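Local coordinates for periplasmic binding protein (Veillonella parvula, PDB 4MO9), which probably captures a substrate in the periplasm, perhaps an iron complex, for delivery to an ABC importer, as TroA-like solute-binding proteins do, at residues R40-W45 with L114-I119. Numbering follows the deposited sequence.
Sequences RVVLQW and LNPDVI
The guanidinium of R40 lies edge-on to two successive backbone carbonyls just past the end of helix 108-112. NH2 of R40 meets O of L114 at 2.7 Å, with an N-H...O angle of 159°, while NE reaches O of N115 at 3.1 Å. NE also makes a weak bond to O of L114, so that oxygen takes two N-H groups and NE is shared between two carbonyls. Both oxygens lie near the guanidinium plane, although NE stands well above the carbonyl plane of N115. A bend at chi3 (71°) sets NE on its course from the extended CB-CG-CD part. N115 itself has positive phi where the chain leaves helical geometry.

R40 and D117 exchange two hydrogen bonds: N of R40 donates to OD1 of D117 at 3.0 Å, and N of D117 returns a bond to O of R40 at 2.9 Å. In D117, chi1 of 45° sets CG between the backbone N and the carbonyl carbon, and OD1 meets N of R40 on its syn side; OD2 accepts from N of E39.

Further along, N of V42 bonds to O of V118 (3.1 Å). V41 and V118 share one sheet face, CG2 beside CG1; V42 and I119 share the other, where CG2 of V42 presses tightly on CB of P116 at 3.5 Å and CD1 of I119 reaches CG of Q44.

Strands 41-42 and 118-122 are parallel neighbours inside a four-stranded sheet, flanked by 67-69 and 143-147. Helix 52-59 packs on V41 and helix 123-132 on I119, an alpha/beta lobe of the solute-binding-protein fold, while W45 touches the bound trimethylamine oxide.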
loop_
_atom_site.group_PDB
_atom_site.type_symbol
_atom_site.label_atom_id
_atom_site.label_comp_id
_atom_site.label_asym_id
_atom_site.label_seq_id
_atom_site.Cartn_x
_atom_site.Cartn_y
_atom_site.Cartn_z
ATOM N N ARG A 40 15.115 -18.000 -6.338
ATOM C CA ARG A 40 14.166 -18.835 -5.605
ATOM C C ARG A 40 13.661 -18.111 -4.356
ATOM O O ARG A 40 13.923 -18.525 -3.214
ATOM C CB ARG A 40 14.785 -20.194 -5.267
ATOM C CG ARG A 40 15.100 -21.009 -6.509
ATOM C CD ARG A 40 15.639 -22.387 -6.171
ATOM N NE ARG A 40 14.595 -23.252 -5.628
ATOM C CZ ARG A 40 13.643 -23.824 -6.361
ATOM N NH1 ARG A 40 13.589 -23.613 -7.673
ATOM N NH2 ARG A 40 12.736 -24.600 -5.781
ATOM N N VAL A 41 12.925 -17.023 -4.586
ATOM C CA VAL A 41 12.424 -16.181 -3.510
ATOM C C VAL A 41 11.170 -16.802 -2.870
ATOM O O VAL A 41 10.345 -17.386 -3.579
ATOM C CB VAL A 41 12.089 -14.771 -4.061
ATOM C CG1 VAL A 41 11.518 -13.861 -2.970
ATOM C CG2 VAL A 41 13.331 -14.129 -4.711
ATOM N N VAL A 42 11.039 -16.700 -1.544
ATOM C CA VAL A 42 9.772 -16.999 -0.860
ATOM C C VAL A 42 9.089 -15.676 -0.511
ATOM O O VAL A 42 9.650 -14.849 0.218
ATOM C CB VAL A 42 9.973 -17.829 0.433
ATOM C CG1 VAL A 42 8.666 -17.944 1.209
ATOM C CG2 VAL A 42 10.518 -19.216 0.108
ATOM N N LEU A 43 7.892 -15.465 -1.047
ATOM C CA LEU A 43 7.151 -14.222 -0.819
ATOM C C LEU A 43 6.416 -14.207 0.512
ATOM O O LEU A 43 5.899 -15.235 0.963
ATOM C CB LEU A 43 6.115 -14.026 -1.927
ATOM C CG LEU A 43 6.659 -13.982 -3.352
ATOM C CD1 LEU A 43 5.498 -13.942 -4.359
ATOM C CD2 LEU A 43 7.573 -12.774 -3.518
ATOM N N GLN A 44 6.348 -13.026 1.126
ATOM C CA GLN A 44 5.465 -12.767 2.254
ATOM C C GLN A 44 4.782 -11.420 2.032
ATOM O O GLN A 44 5.360 -10.529 1.379
ATOM C CB GLN A 44 6.247 -12.722 3.568
ATOM C CG GLN A 44 6.801 -14.052 4.011
ATOM C CD GLN A 44 5.718 -15.009 4.483
ATOM O OE1 GLN A 44 5.397 -15.986 3.799
ATOM N NE2 GLN A 44 5.173 -14.753 5.659
ATOM N N TRP A 45 3.576 -11.285 2.581
ATOM C CA TRP A 45 2.768 -10.051 2.507
ATOM C C TRP A 45 2.626 -9.466 1.093
ATOM O O TRP A 45 2.744 -8.251 0.904
ATOM C CB TRP A 45 3.330 -8.981 3.462
ATOM C CG TRP A 45 3.016 -9.247 4.900
ATOM C CD1 TRP A 45 2.545 -10.424 5.439
ATOM C CD2 TRP A 45 3.135 -8.322 5.995
ATOM N NE1 TRP A 45 2.362 -10.273 6.806
ATOM C CE2 TRP A 45 2.720 -8.998 7.165
ATOM C CE3 TRP A 45 3.548 -6.988 6.095
ATOM C CZ2 TRP A 45 2.701 -8.375 8.426
ATOM C CZ3 TRP A 45 3.531 -6.372 7.349
ATOM C CH2 TRP A 45 3.109 -7.070 8.496
ATOM N N LEU A 114 11.499 -26.062 -0.208
ATOM C CA LEU A 114 11.458 -25.411 -1.511
ATOM C C LEU A 114 12.853 -24.975 -1.979
ATOM O O LEU A 114 12.999 -24.416 -3.073
ATOM C CB LEU A 114 10.542 -24.193 -1.453
ATOM C CG LEU A 114 9.064 -24.458 -1.162
ATOM C CD1 LEU A 114 8.339 -23.142 -1.106
ATOM C CD2 LEU A 114 8.438 -25.338 -2.223
ATOM N N ASN A 115 13.864 -25.238 -1.150
ATOM C CA ASN A 115 15.231 -24.770 -1.398
ATOM C C ASN A 115 15.339 -23.310 -1.828
ATOM O O ASN A 115 15.971 -23.007 -2.839
ATOM C CB ASN A 115 15.917 -25.682 -2.411
ATOM C CG ASN A 115 16.092 -27.078 -1.877
ATOM O OD1 ASN A 115 16.569 -27.262 -0.754
ATOM N ND2 ASN A 115 15.685 -28.074 -2.658
ATOM N N PRO A 116 14.738 -22.397 -1.047
ATOM C CA PRO A 116 14.753 -21.002 -1.486
ATOM C C PRO A 116 16.116 -20.396 -1.231
ATOM O O PRO A 116 16.910 -20.998 -0.490
ATOM C CB PRO A 116 13.723 -20.344 -0.576
ATOM C CG PRO A 116 13.769 -21.141 0.693
ATOM C CD PRO A 116 14.187 -22.549 0.316
ATOM N N ASP A 117 16.399 -19.243 -1.833
ATOM C CA ASP A 117 17.677 -18.594 -1.575
ATOM C C ASP A 117 17.522 -17.327 -0.744
ATOM O O ASP A 117 18.412 -16.989 0.040
ATOM C CB ASP A 117 18.507 -18.362 -2.856
ATOM C CG ASP A 117 17.688 -17.813 -4.020
ATOM O OD1 ASP A 117 16.583 -17.260 -3.796
ATOM O OD2 ASP A 117 18.170 -17.923 -5.179
ATOM N N VAL A 118 16.395 -16.637 -0.892
ATOM C CA VAL A 118 16.166 -15.427 -0.106
ATOM C C VAL A 118 14.693 -15.241 0.255
ATOM O O VAL A 118 13.791 -15.599 -0.516
ATOM C CB VAL A 118 16.701 -14.160 -0.829
ATOM C CG1 VAL A 118 15.872 -13.862 -2.031
ATOM C CG2 VAL A 118 16.663 -12.949 0.092
ATOM N N ILE A 119 14.451 -14.689 1.438
ATOM C CA ILE A 119 13.109 -14.266 1.815
ATOM C C ILE A 119 13.187 -12.802 2.224
ATOM O O ILE A 119 14.069 -12.429 3.008
ATOM C CB ILE A 119 12.546 -15.154 2.958
ATOM C CG1 ILE A 119 11.182 -14.662 3.418
ATOM C CG2 ILE A 119 13.484 -15.203 4.150
ATOM C CD1 ILE A 119 10.560 -15.611 4.412
#